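Long-range contacts in 3-dehydroquinate dehydratase (Enterococcus faecalis, PDB 4PH6), which catalyses the cis-dehydration of 3-dehydroquinate to 3-dehydroshikimate, the third step of the chorismate pathway, through an imine formed with an active-site lysine: residues P24-T29 with L52-N57; N66-V71 with K110-L115; T83-K88 with D117-A122; Q87-E92 with L143-F148. All coordinates share one frame; numbering follows the deposited sequence.

Contact 1 (P24-T29 with L52-N57); sequences PIVAPT and LDYYEN
V26 and Y54 run side by side and point the same way, with CB and the CG1 branch of V26 laid over one face of the phenol ring. V26 CB sits 3.6 Å from the centroid of the Y54 ring and only 8° off its normal, a CH-pi contact, while V26 CG1, anti to the carbonyl carbon, comes within 3.6 Å of Y54 CE2. V26 O comes close to the CB end of the same ring, 3.1 Å from Y54 CD1. In the (beta/alpha)8 barrel of type I dehydroquinases this joins the loops that follow two neighbouring parallel strands, 20-25 and 47-51, at the C-terminal end where the active site opens; Y54 lies beside R51, predicted to bind the substrate. P28 O takes a nearly linear hydrogen bond on an in-plane lone pair from E56 N (3.0 Å, 175°). The same oxygen faces the edge of the Y55 ring, 3.2 Å from Y55 CD1. With CG anti to its backbone N (chi1 -177°), Y55 sends its ring in toward helix 61-73, where its OH bonds D63 and receives N57 ND2 at 3.1 Å. The extended E56 chain crosses T29 obliquely, E56 OE2 lying 3.8 Å from T29 CG2.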
loop_
_atom_site.group_PDB
_atom_site.type_symbol
_atom_site.label_atom_id
_atom_site.label_comp_id
_atom_site.label_asym_id
_atom_site.label_seq_id
_atom_site.Cartn_x
_atom_site.Cartn_y
_atom_site.Cartn_z
ATOM N N PRO A 24 13.744 -6.347 -15.130
ATOM C CA PRO A 24 13.623 -6.942 -16.467
ATOM C C PRO A 24 14.496 -6.257 -17.531
ATOM O O PRO A 24 14.663 -5.039 -17.557
ATOM C CB PRO A 24 12.143 -6.752 -16.795
ATOM C CG PRO A 24 11.806 -5.452 -16.113
ATOM C CD PRO A 24 12.648 -5.396 -14.856
ATOM N N ILE A 25 15.061 -7.078 -18.405
ATOM C CA ILE A 25 15.653 -6.597 -19.631
ATOM C C ILE A 25 14.663 -6.896 -20.745
ATOM O O ILE A 25 14.301 -8.054 -20.947
ATOM C CB ILE A 25 17.009 -7.262 -19.898
ATOM C CG1 ILE A 25 17.982 -6.931 -18.757
ATOM C CG2 ILE A 25 17.558 -6.826 -21.253
ATOM C CD1 ILE A 25 19.382 -7.495 -18.938
ATOM N N VAL A 26 14.192 -5.864 -21.440
ATOM C CA VAL A 26 13.239 -6.063 -22.532
ATOM C C VAL A 26 13.751 -5.533 -23.863
ATOM O O VAL A 26 12.983 -5.400 -24.812
ATOM C CB VAL A 26 11.866 -5.392 -22.248
ATOM C CG1 VAL A 26 11.215 -5.974 -20.997
ATOM C CG2 VAL A 26 12.006 -3.878 -22.139
ATOM N N ALA A 27 15.045 -5.230 -23.940
ATOM C CA ALA A 27 15.622 -4.702 -25.174
ATOM C C ALA A 27 15.663 -5.789 -26.257
ATOM O O ALA A 27 15.955 -6.939 -25.969
ATOM C CB ALA A 27 17.008 -4.143 -24.915
ATOM N N PRO A 28 15.356 -5.420 -27.511
ATOM C CA PRO A 28 15.229 -6.395 -28.599
ATOM C C PRO A 28 16.552 -6.773 -29.261
ATOM O O PRO A 28 16.633 -7.854 -29.839
ATOM C CB PRO A 28 14.332 -5.667 -29.601
ATOM C CG PRO A 28 14.714 -4.234 -29.430
ATOM C CD PRO A 28 14.969 -4.062 -27.944
ATOM N N THR A 29 17.560 -5.907 -29.215
ATOM C CA THR A 29 18.832 -6.258 -29.846
ATOM C C THR A 29 19.808 -6.782 -28.828
ATOM O O THR A 29 19.752 -6.404 -27.658
ATOM C CB THR A 29 19.500 -5.080 -30.554
ATOM O OG1 THR A 29 19.882 -4.108 -29.577
ATOM C CG2 THR A 29 18.556 -4.447 -31.560
ATOM N N LEU A 52 12.730 -13.049 -22.969
ATOM C CA LEU A 52 13.066 -13.667 -24.253
ATOM C C LEU A 52 12.170 -13.240 -25.404
ATOM O O LEU A 52 12.625 -13.125 -26.544
ATOM C CB LEU A 52 13.010 -15.198 -24.127
ATOM C CG LEU A 52 14.065 -15.761 -23.180
ATOM C CD1 LEU A 52 14.020 -17.271 -23.162
ATOM C CD2 LEU A 52 15.454 -15.260 -23.585
ATOM N N ASP A 53 10.896 -13.012 -25.104
ATOM C CA ASP A 53 9.914 -12.780 -26.155
ATOM C C ASP A 53 10.089 -11.391 -26.780
ATOM O O ASP A 53 9.480 -11.093 -27.808
ATOM C CB ASP A 53 8.488 -12.982 -25.614
ATOM C CG ASP A 53 8.237 -12.246 -24.320
ATOM O OD1 ASP A 53 7.429 -11.292 -24.319
ATOM O OD2 ASP A 53 8.854 -12.614 -23.302
ATOM N N TYR A 54 10.947 -10.563 -26.178
ATOM C CA TYR A 54 11.357 -9.303 -26.796
ATOM C C TYR A 54 12.547 -9.480 -27.747
ATOM O O TYR A 54 12.734 -8.673 -28.660
ATOM C CB TYR A 54 11.733 -8.268 -25.731
ATOM C CG TYR A 54 10.578 -7.502 -25.128
ATOM C CD1 TYR A 54 10.129 -6.311 -25.689
ATOM C CD2 TYR A 54 9.949 -7.967 -23.981
ATOM C CE1 TYR A 54 9.084 -5.609 -25.115
ATOM C CE2 TYR A 54 8.914 -7.282 -23.414
ATOM C CZ TYR A 54 8.483 -6.105 -23.978
ATOM O OH TYR A 54 7.449 -5.438 -23.393
ATOM N N TYR A 55 13.361 -10.516 -27.523
ATOM C CA TYR A 55 14.601 -10.676 -28.295
ATOM C C TYR A 55 14.342 -10.971 -29.772
ATOM O O TYR A 55 13.695 -11.961 -30.106
ATOM C CB TYR A 55 15.483 -11.774 -27.698
ATOM C CG TYR A 55 16.803 -11.925 -28.426
ATOM C CD1 TYR A 55 17.524 -10.808 -28.827
ATOM C CD2 TYR A 55 17.328 -13.184 -28.720
ATOM C CE1 TYR A 55 18.719 -10.928 -29.501
ATOM C CE2 TYR A 55 18.541 -13.312 -29.382
ATOM C CZ TYR A 55 19.225 -12.178 -29.772
ATOM O OH TYR A 55 20.411 -12.286 -30.447
ATOM N N GLU A 56 14.871 -10.125 -30.655
ATOM C CA GLU A 56 14.600 -10.257 -32.087
ATOM C C GLU A 56 15.026 -11.608 -32.693
ATOM O O GLU A 56 14.444 -12.042 -33.694
ATOM C CB GLU A 56 15.271 -9.116 -32.868
ATOM C CG GLU A 56 16.793 -9.103 -32.845
ATOM C CD GLU A 56 17.389 -7.889 -33.569
ATOM O OE1 GLU A 56 16.631 -7.130 -34.208
ATOM O OE2 GLU A 56 18.621 -7.687 -33.491
ATOM N N ASN A 57 16.025 -12.266 -32.106
ATOM C CA ASN A 57 16.526 -13.526 -32.662
ATOM C C ASN A 57 16.087 -14.768 -31.901
ATOM O O ASN A 57 16.741 -15.806 -31.989
ATOM C CB ASN A 57 18.060 -13.515 -32.735
ATOM C CG ASN A 57 18.587 -12.505 -33.725
ATOM O OD1 ASN A 57 17.993 -12.292 -34.783
ATOM N ND2 ASN A 57 19.709 -11.877 -33.392
#

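Contact 2 (N66-V71 with K110-L115); sequences NLSQQV and KGALDL
One hydrogen bond carries the polar part of this contact: the backbone N-H of A112 points almost straight at the hydroxyl oxygen of S68, with A112 N to S68 OG 2.9 Å and an angle of 170°. The S68 OG is held between its own backbone N and carbonyl carbon (chi1 71°), a rotation that also lets it bond C65 O one turn earlier in the helix. The buried hydroxyl thus links its own helix to a loop that offers a backbone N-H. Around it the fit is close, since S68 OG also lies 3.4 Å from G111 CA. Helix 61-73 meets the connection that leads out of helix 97-110 into strand 115-119, so two successive helices of the outer layer of the TIM barrel are joined through a loop rather than helix to helix. The remaining contact is van der Waals packing on the methyl group of A112, which points at the helix. Q69 bends at chi2 (-61°) and folds its amide over this methyl, bringing Q69 NE2 to 3.3 Å from A112 CB and Q69 CD to 3.7 Å. From the helix backbone, S68 O reaches the same A112 CB at 3.7 Å. On its inner side S68 packs against W50 of strand 47-51.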
loop_
_atom_site.group_PDB
_atom_site.type_symbol
_atom_site.label_atom_id
_atom_site.label_comp_id
_atom_site.label_asym_id
_atom_site.label_seq_id
_atom_site.Cartn_x
_atom_site.Cartn_y
_atom_site.Cartn_z
ATOM N N ASN A 66 23.771 -18.872 -26.373
ATOM C CA ASN A 66 25.059 -18.179 -26.339
ATOM C C ASN A 66 24.926 -16.800 -25.734
ATOM O O ASN A 66 25.717 -16.389 -24.883
ATOM C CB ASN A 66 25.652 -18.060 -27.738
ATOM C CG ASN A 66 26.935 -17.245 -27.753
ATOM O OD1 ASN A 66 28.014 -17.763 -27.453
ATOM N ND2 ASN A 66 26.824 -15.960 -28.091
ATOM N N LEU A 67 23.915 -16.080 -26.192
ATOM C CA LEU A 67 23.639 -14.776 -25.642
ATOM C C LEU A 67 23.393 -14.895 -24.139
ATOM O O LEU A 67 23.809 -14.021 -23.372
ATOM C CB LEU A 67 22.447 -14.135 -26.350
ATOM C CG LEU A 67 22.144 -12.708 -25.903
ATOM C CD1 LEU A 67 23.408 -11.888 -25.854
ATOM C CD2 LEU A 67 21.098 -12.055 -26.817
ATOM N N SER A 68 22.744 -15.976 -23.713
ATOM C CA SER A 68 22.447 -16.142 -22.290
ATOM C C SER A 68 23.749 -16.278 -21.494
ATOM O O SER A 68 23.835 -15.822 -20.354
ATOM C CB SER A 68 21.539 -17.344 -22.043
ATOM O OG SER A 68 22.217 -18.565 -22.266
ATOM N N GLN A 69 24.762 -16.877 -22.115
ATOM C CA GLN A 69 26.078 -17.015 -21.498
ATOM C C GLN A 69 26.756 -15.661 -21.277
ATOM O O GLN A 69 27.269 -15.378 -20.193
ATOM C CB GLN A 69 26.971 -17.916 -22.355
ATOM C CG GLN A 69 26.890 -19.378 -21.978
ATOM C CD GLN A 69 27.325 -19.632 -20.535
ATOM O OE1 GLN A 69 28.172 -18.917 -19.985
ATOM N NE2 GLN A 69 26.762 -20.666 -19.926
ATOM N N GLN A 70 26.728 -14.823 -22.309
ATOM C CA GLN A 70 27.292 -13.480 -22.256
ATOM C C GLN A 70 26.562 -12.539 -21.285
ATOM O O GLN A 70 27.175 -11.650 -20.680
ATOM C CB GLN A 70 27.288 -12.900 -23.660
ATOM C CG GLN A 70 28.080 -13.761 -24.634
ATOM C CD GLN A 70 27.870 -13.364 -26.071
ATOM O OE1 GLN A 70 26.752 -13.079 -26.490
ATOM N NE2 GLN A 70 28.955 -13.337 -26.839
ATOM N N VAL A 71 25.254 -12.734 -21.151
ATOM C CA VAL A 71 24.452 -11.993 -20.189
ATOM C C VAL A 71 24.849 -12.362 -18.764
ATOM O O VAL A 71 25.087 -11.488 -17.934
ATOM C CB VAL A 71 22.948 -12.264 -20.388
ATOM C CG1 VAL A 71 22.176 -11.977 -19.116
ATOM C CG2 VAL A 71 22.420 -11.448 -21.542
ATOM N N LYS A 110 22.276 -26.002 -22.799
ATOM C CA LYS A 110 23.450 -25.274 -23.262
ATOM C C LYS A 110 23.393 -23.774 -22.971
ATOM O O LYS A 110 24.250 -23.017 -23.436
ATOM C CB LYS A 110 23.640 -25.480 -24.767
ATOM C CG LYS A 110 24.135 -26.862 -25.156
ATOM C CD LYS A 110 23.667 -27.239 -26.555
ATOM C CE LYS A 110 24.416 -28.473 -27.077
ATOM N NZ LYS A 110 24.012 -28.842 -28.473
ATOM N N GLY A 111 22.393 -23.345 -22.207
ATOM C CA GLY A 111 22.282 -21.946 -21.850
ATOM C C GLY A 111 22.703 -21.680 -20.421
ATOM O O GLY A 111 22.965 -22.611 -19.667
ATOM N N ALA A 112 22.767 -20.400 -20.054
ATOM C CA ALA A 112 23.030 -20.008 -18.679
ATOM C C ALA A 112 21.783 -19.384 -18.057
ATOM O O ALA A 112 21.159 -18.504 -18.657
ATOM C CB ALA A 112 24.212 -19.037 -18.617
ATOM N N LEU A 113 21.413 -19.852 -16.864
ATOM C CA LEU A 113 20.229 -19.349 -16.164
ATOM C C LEU A 113 20.124 -19.960 -14.774
ATOM O O LEU A 113 20.586 -21.060 -14.545
ATOM C CB LEU A 113 18.959 -19.641 -16.969
ATOM C CG LEU A 113 18.592 -21.096 -17.263
ATOM C CD1 LEU A 113 17.191 -21.372 -16.805
ATOM C CD2 LEU A 113 18.740 -21.456 -18.725
ATOM N N ASP A 114 19.499 -19.249 -13.847
ATOM C CA ASP A 114 19.389 -19.741 -12.477
ATOM C C ASP A 114 17.954 -20.099 -12.136
ATOM O O ASP A 114 17.710 -20.991 -11.323
ATOM C CB ASP A 114 19.928 -18.696 -11.502
ATOM C CG ASP A 114 21.365 -18.338 -11.797
ATOM O OD1 ASP A 114 22.193 -19.260 -11.868
ATOM O OD2 ASP A 114 21.672 -17.155 -12.016
ATOM N N LEU A 115 17.015 -19.398 -12.768
ATOM C CA LEU A 115 15.594 -19.644 -12.598
ATOM C C LEU A 115 14.916 -19.692 -13.955
ATOM O O LEU A 115 15.285 -18.969 -14.877
ATOM C CB LEU A 115 14.938 -18.570 -11.725
ATOM C CG LEU A 115 15.545 -18.316 -10.356
ATOM C CD1 LEU A 115 16.490 -17.128 -10.419
ATOM C CD2 LEU A 115 14.449 -18.099 -9.343
#

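Contact 3 (T83-K88 with D117-A122); sequences TFRTQK and DIELFA
A buried salt-bridge network at the C-terminal mouth of the (beta/alpha)8 barrel fixes R85, a predicted 3-dehydroquinate-binding residue, against two acids of the next strand. R85 grips D117 end-on with two nitrogens, R85 NH2 to D117 OD2 at 2.8 Å and R85 NH1 to D117 OD1 at 3.0 Å; both approach from above the carboxylate, whose plane is turned 55° from the guanidinium. E119 is nearly coplanar with that group, and R85 NH1 meets the anti lone pair of E119 OE2 at 3.0 Å. Bends at chi2 and chi3 curl the arginine back between the acids, and T83 CG2 covers one guanidinium face. E119 OE2 also accepts T86 N (2.8 Å), while the tip of T86 meets the other oxygen: T86 OG1 donates to the syn lone pair of E119 OE1 at a very short 2.5 Å. A water lies in hydrogen-bonding position 2.6 Å from D117 OD1 and 3.1 Å from F84 O. Two acids probably offset the charge of R85, close to K173. The network joins the loop after strand 80-83 to parallel strand 115-119; T83 OG1 turns to E49, R85 lies against C144 and H146 of strand 140-147, and helix 97-110 covers F84 and T86.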
loop_
_atom_site.group_PDB
_atom_site.type_symbol
_atom_site.label_atom_id
_atom_site.label_comp_id
_atom_site.label_asym_id
_atom_site.label_seq_id
_atom_site.Cartn_x
_atom_site.Cartn_y
_atom_site.Cartn_z
ATOM N N THR A 83 12.714 -15.798 -19.080
ATOM C CA THR A 83 11.263 -15.839 -19.249
ATOM C C THR A 83 10.879 -15.655 -20.698
ATOM O O THR A 83 11.236 -14.648 -21.294
ATOM C CB THR A 83 10.568 -14.711 -18.437
ATOM O OG1 THR A 83 10.761 -14.916 -17.030
ATOM C CG2 THR A 83 9.090 -14.636 -18.755
ATOM N N PHE A 84 10.158 -16.602 -21.268
ATOM C CA PHE A 84 9.455 -16.326 -22.520
ATOM C C PHE A 84 7.976 -16.109 -22.216
ATOM O O PHE A 84 7.229 -17.076 -22.073
ATOM C CB PHE A 84 9.627 -17.461 -23.542
ATOM C CG PHE A 84 9.161 -17.090 -24.929
ATOM C CD1 PHE A 84 10.058 -16.600 -25.869
ATOM C CD2 PHE A 84 7.828 -17.208 -25.287
ATOM C CE1 PHE A 84 9.631 -16.231 -27.139
ATOM C CE2 PHE A 84 7.393 -16.839 -26.565
ATOM C CZ PHE A 84 8.296 -16.349 -27.483
ATOM N N ARG A 85 7.541 -14.863 -22.067
ATOM C CA ARG A 85 6.123 -14.649 -21.796
ATOM C C ARG A 85 5.317 -14.946 -23.057
ATOM O O ARG A 85 5.589 -14.383 -24.120
ATOM C CB ARG A 85 5.851 -13.232 -21.305
ATOM C CG ARG A 85 4.416 -12.984 -20.851
ATOM C CD ARG A 85 4.037 -13.851 -19.670
ATOM N NE ARG A 85 4.962 -13.660 -18.561
ATOM C CZ ARG A 85 5.515 -14.651 -17.870
ATOM N NH1 ARG A 85 5.222 -15.911 -18.152
ATOM N NH2 ARG A 85 6.339 -14.377 -16.873
ATOM N N THR A 86 4.344 -15.837 -22.953
ATOM C CA THR A 86 3.548 -16.174 -24.132
ATOM C C THR A 86 2.528 -15.076 -24.393
ATOM O O THR A 86 2.094 -14.382 -23.470
ATOM C CB THR A 86 2.815 -17.514 -23.992
ATOM O OG1 THR A 86 1.770 -17.382 -23.020
ATOM C CG2 THR A 86 3.786 -18.605 -23.561
ATOM N N GLN A 87 2.132 -14.954 -25.652
ATOM C CA GLN A 87 1.251 -13.886 -26.108
ATOM C C GLN A 87 -0.069 -13.816 -25.334
ATOM O O GLN A 87 -0.556 -12.729 -25.052
ATOM C CB GLN A 87 0.974 -14.057 -27.605
ATOM C CG GLN A 87 0.441 -12.818 -28.304
ATOM C CD GLN A 87 0.407 -12.970 -29.825
ATOM O OE1 GLN A 87 0.215 -14.074 -30.347
ATOM N NE2 GLN A 87 0.601 -11.862 -30.537
ATOM N N LYS A 88 -0.642 -14.961 -24.969
ATOM C CA LYS A 88 -1.949 -14.951 -24.307
ATOM C C LYS A 88 -1.867 -14.453 -22.856
ATOM O O LYS A 88 -2.896 -14.220 -22.213
ATOM C CB LYS A 88 -2.588 -16.343 -24.341
ATOM C CG LYS A 88 -4.120 -16.335 -24.257
ATOM C CD LYS A 88 -4.635 -17.661 -23.664
ATOM C CE LYS A 88 -5.435 -18.520 -24.653
ATOM N NZ LYS A 88 -6.901 -18.530 -24.373
ATOM N N ASP A 117 11.185 -19.500 -15.871
ATOM C CA ASP A 117 9.779 -19.158 -15.852
ATOM C C ASP A 117 8.972 -20.098 -16.769
ATOM O O ASP A 117 9.249 -20.210 -17.963
ATOM C CB ASP A 117 9.591 -17.691 -16.286
ATOM C CG ASP A 117 8.126 -17.265 -16.325
ATOM O OD1 ASP A 117 7.397 -17.759 -17.208
ATOM O OD2 ASP A 117 7.716 -16.402 -15.515
ATOM N N ILE A 118 7.964 -20.757 -16.202
ATOM C CA ILE A 118 7.086 -21.635 -16.963
ATOM C C ILE A 118 5.626 -21.333 -16.617
ATOM O O ILE A 118 5.233 -21.356 -15.458
ATOM C CB ILE A 118 7.376 -23.117 -16.687
ATOM C CG1 ILE A 118 8.828 -23.450 -17.044
ATOM C CG2 ILE A 118 6.390 -24.025 -17.462
ATOM C CD1 ILE A 118 9.231 -24.864 -16.708
ATOM N N GLU A 119 4.828 -21.033 -17.627
ATOM C CA GLU A 119 3.433 -20.710 -17.389
ATOM C C GLU A 119 2.634 -21.943 -16.964
ATOM O O GLU A 119 2.684 -22.987 -17.612
ATOM C CB GLU A 119 2.838 -20.054 -18.625
ATOM C CG GLU A 119 3.517 -18.733 -18.916
ATOM C CD GLU A 119 3.035 -18.054 -20.175
ATOM O OE1 GLU A 119 2.174 -18.613 -20.890
ATOM O OE2 GLU A 119 3.542 -16.949 -20.456
ATOM N N LEU A 120 1.932 -21.799 -15.842
ATOM C CA LEU A 120 1.064 -22.838 -15.304
ATOM C C LEU A 120 0.220 -23.510 -16.383
ATOM O O LEU A 120 0.072 -24.730 -16.384
ATOM C CB LEU A 120 0.148 -22.252 -14.217
ATOM C CG LEU A 120 -1.029 -23.093 -13.693
ATOM C CD1 LEU A 120 -0.550 -24.331 -12.922
ATOM C CD2 LEU A 120 -1.985 -22.259 -12.832
ATOM N N PHE A 121 -0.340 -22.719 -17.288
ATOM C CA PHE A 121 -1.324 -23.182 -18.262
ATOM C C PHE A 121 -0.773 -23.794 -19.557
ATOM O O PHE A 121 -1.502 -24.252 -20.337
ATOM C CB PHE A 121 -2.387 -22.118 -18.596
ATOM C CG PHE A 121 -3.316 -21.819 -17.467
ATOM C CD1 PHE A 121 -3.565 -20.553 -17.099
ATOM C CD2 PHE A 121 -3.892 -22.805 -16.760
ATOM C CE1 PHE A 121 -4.385 -20.262 -16.054
ATOM C CE2 PHE A 121 -4.709 -22.520 -15.697
ATOM C CZ PHE A 121 -4.963 -21.246 -15.343
ATOM N N ALA A 122 0.525 -23.778 -19.742
ATOM C CA ALA A 122 1.143 -24.407 -20.873
ATOM C C ALA A 122 0.984 -25.877 -20.707
ATOM O O ALA A 122 0.749 -26.327 -19.664
ATOM C CB ALA A 122 2.606 -24.051 -20.975
HETATM O O HOH W 1 6.773 -18.782 -19.516
#

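Contact 4 (Q87-E92 with L143-F148); sequences QKEGGE and LCNHDF
The tight part of this contact is the buried carboxylate of E89, whose extended chain crosses H146 at about a right angle to reach the strand. E89 OE1 accepts the backbone N-H of H146 at 3.0 Å, a bent bond (140°) that arrives well above the carboxylate plane. The same oxygen stands at the edge of the imidazole, 3.5 Å from H146 ND1, and E89 O packs 3.5 Å from H146 CB. H146 is the predicted proton donor/acceptor; its NE2 is bonded to K173, the predicted Schiff-base lysine, so E89 is placed to influence the imidazole from its other nitrogen, perhaps favouring a proton there. A water donates to both E89 OE2 (2.7 Å) and C144 O (2.9 Å). Looser packing prevails at the exposed end, where F148 sets its ring beside the backbone of the loop: F148 CD2 approaches G90 N at 3.5 Å, and K88 O lies near the ring edge. There a second water donates to K88 O at 2.6 Å and, over a longer distance, to H146 O. The loop passes from strand 80-83 past strand 115-119 to strand 140-147, with strand 171-176 beyond and helix 154-166 packed on L143 and N145.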
loop_
_atom_site.group_PDB
_atom_site.type_symbol
_atom_site.label_atom_id
_atom_site.label_comp_id
_atom_site.label_asym_id
_atom_site.label_seq_id
_atom_site.Cartn_x
_atom_site.Cartn_y
_atom_site.Cartn_z
ATOM N N GLN A 87 2.132 -14.954 -25.652
ATOM C CA GLN A 87 1.251 -13.886 -26.108
ATOM C C GLN A 87 -0.069 -13.816 -25.334
ATOM O O GLN A 87 -0.556 -12.729 -25.052
ATOM C CB GLN A 87 0.974 -14.057 -27.605
ATOM C CG GLN A 87 0.441 -12.818 -28.304
ATOM C CD GLN A 87 0.407 -12.970 -29.825
ATOM O OE1 GLN A 87 0.215 -14.074 -30.347
ATOM N NE2 GLN A 87 0.601 -11.862 -30.537
ATOM N N LYS A 88 -0.642 -14.961 -24.969
ATOM C CA LYS A 88 -1.949 -14.951 -24.307
ATOM C C LYS A 88 -1.867 -14.453 -22.856
ATOM O O LYS A 88 -2.896 -14.220 -22.213
ATOM C CB LYS A 88 -2.588 -16.343 -24.341
ATOM C CG LYS A 88 -4.120 -16.335 -24.257
ATOM C CD LYS A 88 -4.635 -17.661 -23.664
ATOM C CE LYS A 88 -5.435 -18.520 -24.653
ATOM N NZ LYS A 88 -6.901 -18.530 -24.373
ATOM N N GLU A 89 -0.649 -14.290 -22.342
ATOM C CA GLU A 89 -0.471 -13.773 -20.985
ATOM C C GLU A 89 0.359 -12.486 -20.993
ATOM O O GLU A 89 1.088 -12.204 -20.040
ATOM C CB GLU A 89 0.170 -14.840 -20.084
ATOM C CG GLU A 89 -0.585 -16.176 -20.126
ATOM C CD GLU A 89 -0.283 -17.103 -18.952
ATOM O OE1 GLU A 89 0.447 -16.705 -18.015
ATOM O OE2 GLU A 89 -0.799 -18.239 -18.962
ATOM N N GLY A 90 0.253 -11.722 -22.080
ATOM C CA GLY A 90 0.915 -10.425 -22.182
ATOM C C GLY A 90 2.211 -10.363 -22.985
ATOM O O GLY A 90 2.809 -9.305 -23.126
ATOM N N GLY A 91 2.647 -11.498 -23.514
ATOM C CA GLY A 91 3.910 -11.579 -24.222
ATOM C C GLY A 91 3.977 -10.750 -25.486
ATOM O O GLY A 91 2.974 -10.198 -25.918
ATOM N N GLU A 92 5.159 -10.674 -26.089
ATOM C CA GLU A 92 5.368 -9.782 -27.233
ATOM C C GLU A 92 5.095 -10.398 -28.606
ATOM O O GLU A 92 4.807 -9.676 -29.554
ATOM C CB GLU A 92 6.794 -9.240 -27.218
ATOM C CG GLU A 92 7.019 -8.187 -26.159
ATOM C CD GLU A 92 6.168 -6.939 -26.372
ATOM O OE1 GLU A 92 6.303 -6.293 -27.429
ATOM O OE2 GLU A 92 5.364 -6.607 -25.473
ATOM N N LEU A 143 6.809 -21.290 -11.687
ATOM C CA LEU A 143 5.537 -21.458 -12.388
ATOM C C LEU A 143 4.772 -20.165 -12.213
ATOM O O LEU A 143 4.919 -19.486 -11.203
ATOM C CB LEU A 143 4.725 -22.649 -11.862
ATOM C CG LEU A 143 5.298 -24.041 -12.165
ATOM C CD1 LEU A 143 4.229 -25.126 -12.046
ATOM C CD2 LEU A 143 5.991 -24.104 -13.526
ATOM N N CYS A 144 3.966 -19.807 -13.201
ATOM C CA CYS A 144 3.396 -18.482 -13.204
ATOM C C CYS A 144 2.157 -18.360 -14.055
ATOM O O CYS A 144 1.946 -19.120 -15.008
ATOM C CB CYS A 144 4.434 -17.490 -13.689
ATOM S SG CYS A 144 4.998 -17.928 -15.312
ATOM N N ASN A 145 1.344 -17.376 -13.705
ATOM C CA ASN A 145 0.152 -17.085 -14.476
ATOM C C ASN A 145 -0.077 -15.583 -14.556
ATOM O O ASN A 145 0.156 -14.858 -13.597
ATOM C CB ASN A 145 -1.059 -17.796 -13.870
ATOM C CG ASN A 145 -2.359 -17.390 -14.525
ATOM O OD1 ASN A 145 -3.228 -16.824 -13.883
ATOM N ND2 ASN A 145 -2.483 -17.652 -15.826
ATOM N N HIS A 146 -0.511 -15.117 -15.716
ATOM C CA HIS A 146 -0.783 -13.701 -15.911
ATOM C C HIS A 146 -2.112 -13.502 -16.587
ATOM O O HIS A 146 -2.369 -14.079 -17.643
ATOM C CB HIS A 146 0.299 -13.043 -16.766
ATOM C CG HIS A 146 1.669 -13.161 -16.186
ATOM N ND1 HIS A 146 2.415 -14.306 -16.302
ATOM C CD2 HIS A 146 2.407 -12.287 -15.471
ATOM C CE1 HIS A 146 3.570 -14.130 -15.672
ATOM N NE2 HIS A 146 3.591 -12.910 -15.177
ATOM N N ASP A 147 -2.949 -12.668 -15.983
ATOM C CA ASP A 147 -4.172 -12.223 -16.630
ATOM C C ASP A 147 -4.107 -10.717 -16.784
ATOM O O ASP A 147 -4.218 -10.000 -15.799
ATOM C CB ASP A 147 -5.393 -12.623 -15.815
ATOM C CG ASP A 147 -6.684 -12.522 -16.612
ATOM O OD1 ASP A 147 -6.809 -11.603 -17.451
ATOM O OD2 ASP A 147 -7.571 -13.363 -16.395
ATOM N N PHE A 148 -3.941 -10.233 -18.014
ATOM C CA PHE A 148 -3.744 -8.801 -18.230
ATOM C C PHE A 148 -5.038 -8.083 -18.585
ATOM O O PHE A 148 -5.019 -6.894 -18.918
ATOM C CB PHE A 148 -2.672 -8.543 -19.307
ATOM C CG PHE A 148 -3.063 -8.967 -20.703
ATOM C CD1 PHE A 148 -3.663 -8.071 -21.579
ATOM C CD2 PHE A 148 -2.789 -10.252 -21.158
ATOM C CE1 PHE A 148 -4.007 -8.456 -22.880
ATOM C CE2 PHE A 148 -3.133 -10.645 -22.455
ATOM C CZ PHE A 148 -3.742 -9.746 -23.314
HETATM O O HOH W 2 -3.942 -12.894 -20.221
HETATM O O HOH W 3 -0.193 -19.815 -16.871
#

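All four contacts belong to one TIM barrel, and contacts 1, 3 and 4 reach its parallel sheet. Contact 1 closes before contacts 2, 3 and 4 open, whereas contact 2 alternates along the chain with contacts 3 and 4. Contacts 3 and 4 share Q87 and K88 and have centres about 6 Å apart, on neighbouring strands 115-119 and 140-147; R85 packs on H146, so the two probably line one active-site wall. Contact 1, its centre about 15 Å from that of contact 3, joins this wall through D53, which bonds R85 N and E92 N. Contact 2 lies in the outer layer, about 22 Å from contact 4 between centres, and touches contact 1 through L67 against Y55.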